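Local coordinates for protein single-stranded DNA specific exonuclease RecJ (Thermus thermophilus, PDB 2ZXR) that degrades single-stranded DNA exonucleolytically in the 5' to 3' direction, requiring divalent cations, with no detectable activity on single-stranded RNA, at residues V333-E338 with M402-F407; T355-F360 with F421-R426; A373-V378 with A416-F421. All coordinates share one frame; numbering follows the deposited sequence.

Contact 1: V333-E338 with M402-F407; sequences VLLDPE and MDEALF
Glu404 and Phe407 carry the 402-407 side of the contact with 333-338, and the segment that presents them begins with an Asx turn in which Ala405 N donates to Asp403 OD1 at 2.8 Å. The carboxylate uses its anti lone pair for this bond. Two backbone bonds, from Leu406 N to Asp403 O and from Phe407 N to Glu404 O, hold the overlapping 3-10 turn together. Across the contact itself the packing is largely apolar. The Phe407 ring, its CG anti to the backbone N (chi1 -177°), reaches the end of the strand and takes Leu335 CB over the centre of one face, 3.6 Å from the ring centroid. This CH-pi contact stands almost on the ring normal, only 9° off it. At the ring edge lie Leu334 N and Val333 O, the latter 3.5 Å from Phe407 CZ, while Val333 CG1 meets Phe407 CE1 at 3.7 Å. Beyond the ring, Leu335 CD1 presses on the carboxylate carbon, Glu404 CD, at 3.7 Å. The extended Glu404 chain thus lies against the Leu335 CD1 methyl and Pro337, and its OE2 is satisfied elsewhere, by the backbone N of Gly365. In the DHHA1 domain the contact joins the end of outer strand 332-335 to the turn between strand 397-401 and helix 407-419. Val362 of neighbouring strand 359-363 touches Leu335, Glu404 and Phe407, and Val333 also packs on Phe410 and Val414 of helix 407-419.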
loop_
_atom_site.group_PDB
_atom_site.type_symbol
_atom_site.label_atom_id
_atom_site.label_comp_id
_atom_site.label_asym_id
_atom_site.label_seq_id
_atom_site.Cartn_x
_atom_site.Cartn_y
_atom_site.Cartn_z
ATOM N N VAL A 333 -3.481 6.663 -25.766
ATOM C CA VAL A 333 -2.733 7.841 -26.170
ATOM C C VAL A 333 -3.722 8.880 -26.626
ATOM O O VAL A 333 -4.376 8.733 -27.651
ATOM C CB VAL A 333 -1.723 7.478 -27.307
ATOM C CG1 VAL A 333 -0.728 8.623 -27.540
ATOM C CG2 VAL A 333 -0.977 6.210 -26.935
ATOM N N LEU A 334 -3.836 9.944 -25.850
ATOM C CA LEU A 334 -4.802 10.974 -26.168
ATOM C C LEU A 334 -4.191 12.354 -26.229
ATOM O O LEU A 334 -3.203 12.654 -25.558
ATOM C CB LEU A 334 -5.934 10.924 -25.141
ATOM C CG LEU A 334 -6.456 9.490 -24.953
ATOM C CD1 LEU A 334 -7.339 9.396 -23.695
ATOM C CD2 LEU A 334 -7.238 9.077 -26.200
ATOM N N LEU A 335 -4.815 13.182 -27.053
ATOM C CA LEU A 335 -4.400 14.543 -27.295
ATOM C C LEU A 335 -5.529 15.458 -26.879
ATOM O O LEU A 335 -6.675 15.221 -27.238
ATOM C CB LEU A 335 -4.133 14.741 -28.797
ATOM C CG LEU A 335 -3.869 16.169 -29.283
ATOM C CD1 LEU A 335 -2.529 16.675 -28.705
ATOM C CD2 LEU A 335 -3.817 16.199 -30.830
ATOM N N ASP A 336 -5.204 16.498 -26.122
ATOM C CA ASP A 336 -6.192 17.475 -25.700
ATOM C C ASP A 336 -5.479 18.815 -25.841
ATOM O O ASP A 336 -4.917 19.354 -24.878
ATOM C CB ASP A 336 -6.639 17.213 -24.260
ATOM C CG ASP A 336 -7.694 18.188 -23.799
ATOM O OD1 ASP A 336 -8.236 18.923 -24.651
ATOM O OD2 ASP A 336 -7.979 18.227 -22.589
ATOM N N PRO A 337 -5.493 19.363 -27.069
ATOM C CA PRO A 337 -4.866 20.624 -27.466
ATOM C C PRO A 337 -4.824 21.735 -26.434
ATOM O O PRO A 337 -3.767 22.300 -26.183
ATOM C CB PRO A 337 -5.658 21.027 -28.705
ATOM C CG PRO A 337 -6.005 19.695 -29.312
ATOM C CD PRO A 337 -6.481 18.954 -28.087
ATOM N N GLU A 338 -5.972 22.052 -25.844
ATOM C CA GLU A 338 -6.029 23.133 -24.876
ATOM C C GLU A 338 -6.063 22.687 -23.416
ATOM O O GLU A 338 -6.374 23.490 -22.539
ATOM C CB GLU A 338 -7.241 24.016 -25.160
ATOM C CG GLU A 338 -7.161 24.797 -26.466
ATOM C CD GLU A 338 -5.905 25.648 -26.579
ATOM O OE1 GLU A 338 -5.670 26.513 -25.694
ATOM O OE2 GLU A 338 -5.151 25.447 -27.562
ATOM N N MET A 402 6.666 17.919 -27.104
ATOM C CA MET A 402 6.602 17.464 -28.480
ATOM C C MET A 402 5.647 18.315 -29.311
ATOM O O MET A 402 4.640 18.829 -28.810
ATOM C CB MET A 402 6.117 16.012 -28.501
ATOM C CG MET A 402 5.716 15.473 -29.862
ATOM S SD MET A 402 5.000 13.792 -29.792
ATOM C CE MET A 402 3.268 14.166 -29.585
ATOM N N ASP A 403 5.962 18.460 -30.593
ATOM C CA ASP A 403 5.112 19.228 -31.478
ATOM C C ASP A 403 3.861 18.372 -31.663
ATOM O O ASP A 403 3.952 17.220 -32.086
ATOM C CB ASP A 403 5.826 19.449 -32.814
ATOM C CG ASP A 403 5.081 20.407 -33.708
ATOM O OD1 ASP A 403 3.923 20.117 -34.051
ATOM O OD2 ASP A 403 5.652 21.451 -34.064
ATOM N N GLU A 404 2.693 18.917 -31.330
ATOM C CA GLU A 404 1.464 18.138 -31.469
ATOM C C GLU A 404 1.195 17.618 -32.882
ATOM O O GLU A 404 0.391 16.698 -33.071
ATOM C CB GLU A 404 0.267 18.949 -30.971
ATOM C CG GLU A 404 0.361 19.290 -29.495
ATOM C CD GLU A 404 -0.879 20.027 -28.967
ATOM O OE1 GLU A 404 -1.700 20.491 -29.788
ATOM O OE2 GLU A 404 -1.030 20.144 -27.730
ATOM N N ALA A 405 1.869 18.177 -33.881
ATOM C CA ALA A 405 1.648 17.733 -35.268
ATOM C C ALA A 405 2.144 16.309 -35.441
ATOM O O ALA A 405 1.683 15.586 -36.309
ATOM C CB ALA A 405 2.374 18.674 -36.266
ATOM N N LEU A 406 3.075 15.912 -34.582
ATOM C CA LEU A 406 3.648 14.571 -34.628
ATOM C C LEU A 406 2.868 13.553 -33.777
ATOM O O LEU A 406 3.301 12.406 -33.630
ATOM C CB LEU A 406 5.095 14.629 -34.137
ATOM C CG LEU A 406 6.050 15.424 -35.029
ATOM C CD1 LEU A 406 7.436 15.494 -34.391
ATOM C CD2 LEU A 406 6.087 14.745 -36.429
ATOM N N PHE A 407 1.728 13.967 -33.224
ATOM C CA PHE A 407 0.940 13.072 -32.377
ATOM C C PHE A 407 0.544 11.733 -33.019
ATOM O O PHE A 407 0.749 10.670 -32.421
ATOM C CB PHE A 407 -0.320 13.795 -31.870
ATOM C CG PHE A 407 -1.155 12.969 -30.925
ATOM C CD1 PHE A 407 -0.756 12.784 -29.595
ATOM C CD2 PHE A 407 -2.331 12.358 -31.369
ATOM C CE1 PHE A 407 -1.529 11.991 -28.709
ATOM C CE2 PHE A 407 -3.112 11.562 -30.500
ATOM C CZ PHE A 407 -2.709 11.378 -29.160
#

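Contact 2: T355-F360 with F421-R426; sequences TLRPVF and FPDPVR
Arg357 starts with CG anti to its own carbonyl carbon and then folds at chi2 (-66°), and beyond this bend the chain runs extended, carrying the guanidinium to Asp423. Asp423 makes a similar first turn, with CG beside its backbone N. The two charged ends form a salt bridge in which Arg357 NH1 donates to Asp423 OD2 at 3.1 Å, and the bond is nearly straight, with an N-H...acceptor angle of 174°. The acceptor lies in the guanidinium plane, at its edge, whereas the donor comes from above the carboxylate plane; the two flat groups stand 84° apart. The link is single rather than bidentate, as Arg357 NH2 stays 3.7 Å from Asp423 OD1. The same NH1 also sits 3.6 Å from Pro424 CD. Pro424 lies against Leu356, its CB 3.8 Å from Leu356 O. Leu356, the first residue past helix 341-355 and of positive phi, extends its side chain to Arg426, which it crosses at about a right angle, with Leu356 CD2 touching Arg426 CB at 3.9 Å. Arg4, just before strand 5-9, ties the two segments together through their carbonyls: its NH1 bonds both Leu356 O and Pro424 O, and its NH2 bonds Thr355 O. That NH2 also lies close to Arg357 NE, a like-charge approach, while Lys330 and Glu328 make long, weak ion pairs with Asp423 and Arg357 respectively. A salt bridge and shared carbonyl bonds, together with leucine and proline packing, thus join the turn after helix 341-355 to the loop between helix 407-419 and strand 426-433. Within this cluster the carboxylate of Asp423 probably offsets part of the positive charge of Arg357 and nearby Arg4.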
loop_
_atom_site.group_PDB
_atom_site.type_symbol
_atom_site.label_atom_id
_atom_site.label_comp_id
_atom_site.label_asym_id
_atom_site.label_seq_id
_atom_site.Cartn_x
_atom_site.Cartn_y
_atom_site.Cartn_z
ATOM N N THR A 355 -8.540 1.652 -16.349
ATOM C CA THR A 355 -8.174 0.884 -17.520
ATOM C C THR A 355 -7.074 -0.191 -17.403
ATOM O O THR A 355 -7.034 -1.154 -18.185
ATOM C CB THR A 355 -7.791 1.957 -18.570
ATOM O OG1 THR A 355 -8.729 1.947 -19.647
ATOM C CG2 THR A 355 -6.376 1.799 -19.013
ATOM N N LEU A 356 -6.178 -0.024 -16.444
ATOM C CA LEU A 356 -5.067 -0.958 -16.286
ATOM C C LEU A 356 -4.215 -0.989 -17.565
ATOM O O LEU A 356 -3.812 -2.054 -18.036
ATOM C CB LEU A 356 -5.597 -2.355 -15.962
ATOM C CG LEU A 356 -5.298 -2.885 -14.550
ATOM C CD1 LEU A 356 -5.337 -1.766 -13.502
ATOM C CD2 LEU A 356 -6.289 -3.987 -14.231
ATOM N N ARG A 357 -3.953 0.194 -18.122
ATOM C CA ARG A 357 -3.144 0.337 -19.332
ATOM C C ARG A 357 -2.236 1.565 -19.208
ATOM O O ARG A 357 -2.551 2.521 -18.501
ATOM C CB ARG A 357 -4.029 0.544 -20.561
ATOM C CG ARG A 357 -4.944 -0.593 -20.928
ATOM C CD ARG A 357 -4.163 -1.790 -21.370
ATOM N NE ARG A 357 -5.062 -2.861 -21.769
ATOM C CZ ARG A 357 -4.659 -4.037 -22.232
ATOM N NH1 ARG A 357 -3.362 -4.286 -22.358
ATOM N NH2 ARG A 357 -5.554 -4.962 -22.546
ATOM N N PRO A 358 -1.092 1.549 -19.902
ATOM C CA PRO A 358 -0.181 2.693 -19.846
ATOM C C PRO A 358 -0.966 3.868 -20.452
ATOM O O PRO A 358 -1.783 3.663 -21.367
ATOM C CB PRO A 358 0.980 2.256 -20.738
ATOM C CG PRO A 358 0.927 0.756 -20.698
ATOM C CD PRO A 358 -0.544 0.461 -20.732
ATOM N N VAL A 359 -0.763 5.081 -19.947
ATOM C CA VAL A 359 -1.484 6.219 -20.496
ATOM C C VAL A 359 -0.511 7.329 -20.820
ATOM O O VAL A 359 0.399 7.643 -20.039
ATOM C CB VAL A 359 -2.592 6.726 -19.522
ATOM C CG1 VAL A 359 -3.284 7.990 -20.076
ATOM C CG2 VAL A 359 -3.636 5.631 -19.338
ATOM N N PHE A 360 -0.691 7.880 -22.019
ATOM C CA PHE A 360 0.109 8.964 -22.560
ATOM C C PHE A 360 -0.882 10.070 -22.929
ATOM O O PHE A 360 -1.811 9.841 -23.706
ATOM C CB PHE A 360 0.829 8.534 -23.850
ATOM C CG PHE A 360 1.741 7.355 -23.688
ATOM C CD1 PHE A 360 1.223 6.082 -23.426
ATOM C CD2 PHE A 360 3.111 7.520 -23.763
ATOM C CE1 PHE A 360 2.073 4.984 -23.236
ATOM C CE2 PHE A 360 3.964 6.442 -23.571
ATOM C CZ PHE A 360 3.444 5.171 -23.305
ATOM N N PHE A 421 4.694 -6.265 -25.275
ATOM C CA PHE A 421 4.625 -6.843 -23.945
ATOM C C PHE A 421 3.298 -7.467 -23.581
ATOM O O PHE A 421 2.266 -7.183 -24.193
ATOM C CB PHE A 421 4.981 -5.797 -22.886
ATOM C CG PHE A 421 6.306 -5.146 -23.104
ATOM C CD1 PHE A 421 6.471 -4.200 -24.105
ATOM C CD2 PHE A 421 7.394 -5.481 -22.319
ATOM C CE1 PHE A 421 7.705 -3.594 -24.325
ATOM C CE2 PHE A 421 8.638 -4.880 -22.530
ATOM C CZ PHE A 421 8.788 -3.931 -23.541
ATOM N N PRO A 422 3.317 -8.376 -22.595
ATOM C CA PRO A 422 2.071 -9.014 -22.171
ATOM C C PRO A 422 1.190 -7.959 -21.521
ATOM O O PRO A 422 1.684 -6.907 -21.103
ATOM C CB PRO A 422 2.539 -10.090 -21.186
ATOM C CG PRO A 422 3.948 -9.681 -20.808
ATOM C CD PRO A 422 4.491 -9.090 -22.068
ATOM N N ASP A 423 -0.110 -8.210 -21.466
ATOM C CA ASP A 423 -1.021 -7.251 -20.845
ATOM C C ASP A 423 -0.699 -7.064 -19.367
ATOM O O ASP A 423 -0.262 -7.999 -18.691
ATOM C CB ASP A 423 -2.465 -7.727 -20.968
ATOM C CG ASP A 423 -2.964 -7.688 -22.394
ATOM O OD1 ASP A 423 -4.016 -8.307 -22.669
ATOM O OD2 ASP A 423 -2.302 -7.024 -23.226
ATOM N N PRO A 424 -0.879 -5.837 -18.854
ATOM C CA PRO A 424 -0.593 -5.623 -17.425
ATOM C C PRO A 424 -1.686 -6.337 -16.612
ATOM O O PRO A 424 -2.818 -6.459 -17.081
ATOM C CB PRO A 424 -0.692 -4.098 -17.271
ATOM C CG PRO A 424 -0.329 -3.582 -18.664
ATOM C CD PRO A 424 -1.058 -4.556 -19.566
ATOM N N VAL A 425 -1.342 -6.800 -15.410
ATOM C CA VAL A 425 -2.299 -7.456 -14.514
ATOM C C VAL A 425 -2.207 -6.837 -13.120
ATOM O O VAL A 425 -1.129 -6.432 -12.687
ATOM C CB VAL A 425 -2.027 -8.985 -14.384
ATOM C CG1 VAL A 425 -2.265 -9.663 -15.716
ATOM C CG2 VAL A 425 -0.589 -9.230 -13.883
ATOM N N ARG A 426 -3.338 -6.763 -12.422
ATOM C CA ARG A 426 -3.380 -6.194 -11.074
ATOM C C ARG A 426 -3.496 -7.335 -10.065
ATOM O O ARG A 426 -4.224 -8.304 -10.286
ATOM C CB ARG A 426 -4.582 -5.235 -10.932
ATOM C CG ARG A 426 -4.779 -4.652 -9.529
ATOM C CD ARG A 426 -5.546 -3.310 -9.522
ATOM N NE ARG A 426 -6.978 -3.421 -9.825
ATOM C CZ ARG A 426 -7.908 -3.868 -8.975
ATOM N NH1 ARG A 426 -9.185 -3.931 -9.356
ATOM N NH2 ARG A 426 -7.573 -4.248 -7.740
#

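Contact 3: A373-V378 with A416-F421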
loop_
_atom_site.group_PDB
_atom_site.type_symbol
_atom_site.label_atom_id
_atom_site.label_comp_id
_atom_site.label_asym_id
_atom_site.label_seq_id
_atom_site.Cartn_x
_atom_site.Cartn_y
_atom_site.Cartn_z
ATOM N N ALA A 373 2.918 -2.312 -14.752
ATOM C CA ALA A 373 3.192 -3.673 -15.197
ATOM C C ALA A 373 4.515 -3.908 -15.847
ATOM O O ALA A 373 5.554 -3.523 -15.280
ATOM C CB ALA A 373 2.093 -4.093 -16.101
ATOM N N PRO A 374 4.533 -4.564 -17.028
ATOM C CA PRO A 374 5.897 -4.703 -17.521
ATOM C C PRO A 374 6.222 -3.578 -18.489
ATOM O O PRO A 374 7.190 -3.659 -19.230
ATOM C CB PRO A 374 5.866 -6.056 -18.204
ATOM C CG PRO A 374 4.518 -6.036 -18.867
ATOM C CD PRO A 374 3.629 -5.479 -17.763
ATOM N N ILE A 375 5.411 -2.526 -18.508
ATOM C CA ILE A 375 5.718 -1.457 -19.444
ATOM C C ILE A 375 6.280 -0.231 -18.786
ATOM O O ILE A 375 5.607 0.445 -18.005
ATOM C CB ILE A 375 4.512 -1.053 -20.271
ATOM C CG1 ILE A 375 3.962 -2.282 -20.990
ATOM C CG2 ILE A 375 4.922 0.018 -21.289
ATOM C CD1 ILE A 375 2.739 -1.985 -21.769
ATOM N N SER A 376 7.529 0.040 -19.136
ATOM C CA SER A 376 8.263 1.178 -18.633
ATOM C C SER A 376 7.898 2.458 -19.385
ATOM O O SER A 376 7.997 2.533 -20.627
ATOM C CB SER A 376 9.762 0.912 -18.749
ATOM O OG SER A 376 10.496 2.088 -18.470
ATOM N N ALA A 377 7.479 3.457 -18.612
ATOM C CA ALA A 377 7.088 4.750 -19.132
ATOM C C ALA A 377 8.199 5.397 -19.953
ATOM O O ALA A 377 8.014 5.697 -21.143
ATOM C CB ALA A 377 6.686 5.682 -17.975
ATOM N N VAL A 378 9.356 5.584 -19.323
ATOM C CA VAL A 378 10.454 6.241 -19.991
ATOM C C VAL A 378 11.040 5.448 -21.157
ATOM O O VAL A 378 11.534 6.041 -22.116
ATOM C CB VAL A 378 11.555 6.657 -18.964
ATOM C CG1 VAL A 378 12.258 5.428 -18.362
ATOM C CG2 VAL A 378 12.543 7.583 -19.623
ATOM N N ALA A 416 2.840 0.428 -30.526
ATOM C CA ALA A 416 3.632 -0.701 -30.997
ATOM C C ALA A 416 4.604 -1.131 -29.933
ATOM O O ALA A 416 4.887 -2.311 -29.789
ATOM C CB ALA A 416 4.395 -0.336 -32.289
ATOM N N TYR A 417 5.136 -0.173 -29.193
ATOM C CA TYR A 417 6.050 -0.511 -28.121
ATOM C C TYR A 417 5.289 -1.371 -27.094
ATOM O O TYR A 417 5.769 -2.432 -26.679
ATOM C CB TYR A 417 6.574 0.752 -27.439
ATOM C CG TYR A 417 7.470 0.446 -26.276
ATOM C CD1 TYR A 417 8.747 -0.078 -26.476
ATOM C CD2 TYR A 417 7.015 0.598 -24.969
ATOM C CE1 TYR A 417 9.541 -0.457 -25.396
ATOM C CE2 TYR A 417 7.800 0.226 -23.880
ATOM C CZ TYR A 417 9.054 -0.309 -24.100
ATOM O OH TYR A 417 9.797 -0.749 -23.031
ATOM N N ALA A 418 4.095 -0.923 -26.710
ATOM C CA ALA A 418 3.282 -1.635 -25.717
ATOM C C ALA A 418 2.848 -3.016 -26.191
ATOM O O ALA A 418 2.687 -3.938 -25.379
ATOM C CB ALA A 418 2.042 -0.798 -25.338
ATOM N N ALA A 419 2.649 -3.145 -27.504
ATOM C CA ALA A 419 2.238 -4.407 -28.105
ATOM C C ALA A 419 3.299 -5.496 -27.936
ATOM O O ALA A 419 2.991 -6.672 -28.012
ATOM C CB ALA A 419 1.928 -4.204 -29.589
ATOM N N ARG A 420 4.541 -5.098 -27.706
ATOM C CA ARG A 420 5.634 -6.047 -27.517
ATOM C C ARG A 420 5.593 -6.721 -26.144
ATOM O O ARG A 420 6.360 -7.652 -25.874
ATOM C CB ARG A 420 6.977 -5.330 -27.691
ATOM C CG ARG A 420 7.273 -4.959 -29.146
ATOM C CD ARG A 420 8.303 -3.838 -29.277
ATOM N NE ARG A 420 9.434 -3.979 -28.361
ATOM C CZ ARG A 420 10.481 -3.151 -28.330
ATOM N NH1 ARG A 420 10.543 -2.126 -29.176
ATOM N NH2 ARG A 420 11.460 -3.333 -27.442
ATOM N N PHE A 421 4.694 -6.265 -25.275
ATOM C CA PHE A 421 4.625 -6.843 -23.945
ATOM C C PHE A 421 3.298 -7.467 -23.581
ATOM O O PHE A 421 2.266 -7.183 -24.193
ATOM C CB PHE A 421 4.981 -5.797 -22.886
ATOM C CG PHE A 421 6.306 -5.146 -23.104
ATOM C CD1 PHE A 421 6.471 -4.200 -24.105
ATOM C CD2 PHE A 421 7.394 -5.481 -22.319
ATOM C CE1 PHE A 421 7.705 -3.594 -24.325
ATOM C CE2 PHE A 421 8.638 -4.880 -22.530
ATOM C CZ PHE A 421 8.788 -3.931 -23.541
HETATM O O HOH W 1 9.159 -1.830 -20.710
#
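Ile375 meets the C-terminal part of helix 407-419 and Phe421 through CD1, CG1 and CG2, each with its own partner. CD1 lies 3.8 Å from Ala418 CB, and CG1 meets Phe421 CB at 4.1 Å. CG2, anti to the backbone N, comes to the edge of the Tyr417 ring, 3.9 Å from its CE2. Phe421, in the loop beyond, lays its ring on that of Tyr417: its CE1 stands 3.6 Å above one face of the Tyr417 ring, offset toward the rim, with the ring planes inclined at about 55°. On the other segment Phe421 CD2 touches Pro374 O at 3.6 Å. Polar cohesion comes through one water, which donates to Pro374 O (3.1 Å), accepts from Ser376 N (2.9 Å) and bonds Tyr417 OH at 2.6 Å. It thereby joins the tyrosine hydroxyl to the loop backbone just ahead of the helix that Ser376 N-caps. Tyr417 also packs on Glu379, Ala380 and Ser383 of that helix, 377-383. The result is helix-to-loop packing with an apolar centre and a water bridge, which joins the last turn of helix 407-419 to the loop that leads into helix 377-383 within the DHHA1 domain of this RecJ-family nuclease.

Overall arrangement
Contacts 1 and 2 both reach the mixed sheet of the DHHA1 domain, whose strands 332-335 and 359-363 are neighbours: Leu334 N probably bonds Phe360 O at 3.0 Å, although the contact centres lie 21 Å apart. Helix 407-419 connects contact 1, where it begins, with contact 3, where it ends; their centres are 20 Å apart and their nearest atoms about 8 Å. Contacts 2 and 3 are close companions, with centres 8 Å apart. They share Phe421, and Pro358 CG packs on Ile375 CD1 at 3.5 Å. All three lie away from the magnesium site formed by Asp84, Asp136, His160, His161 and Asp221.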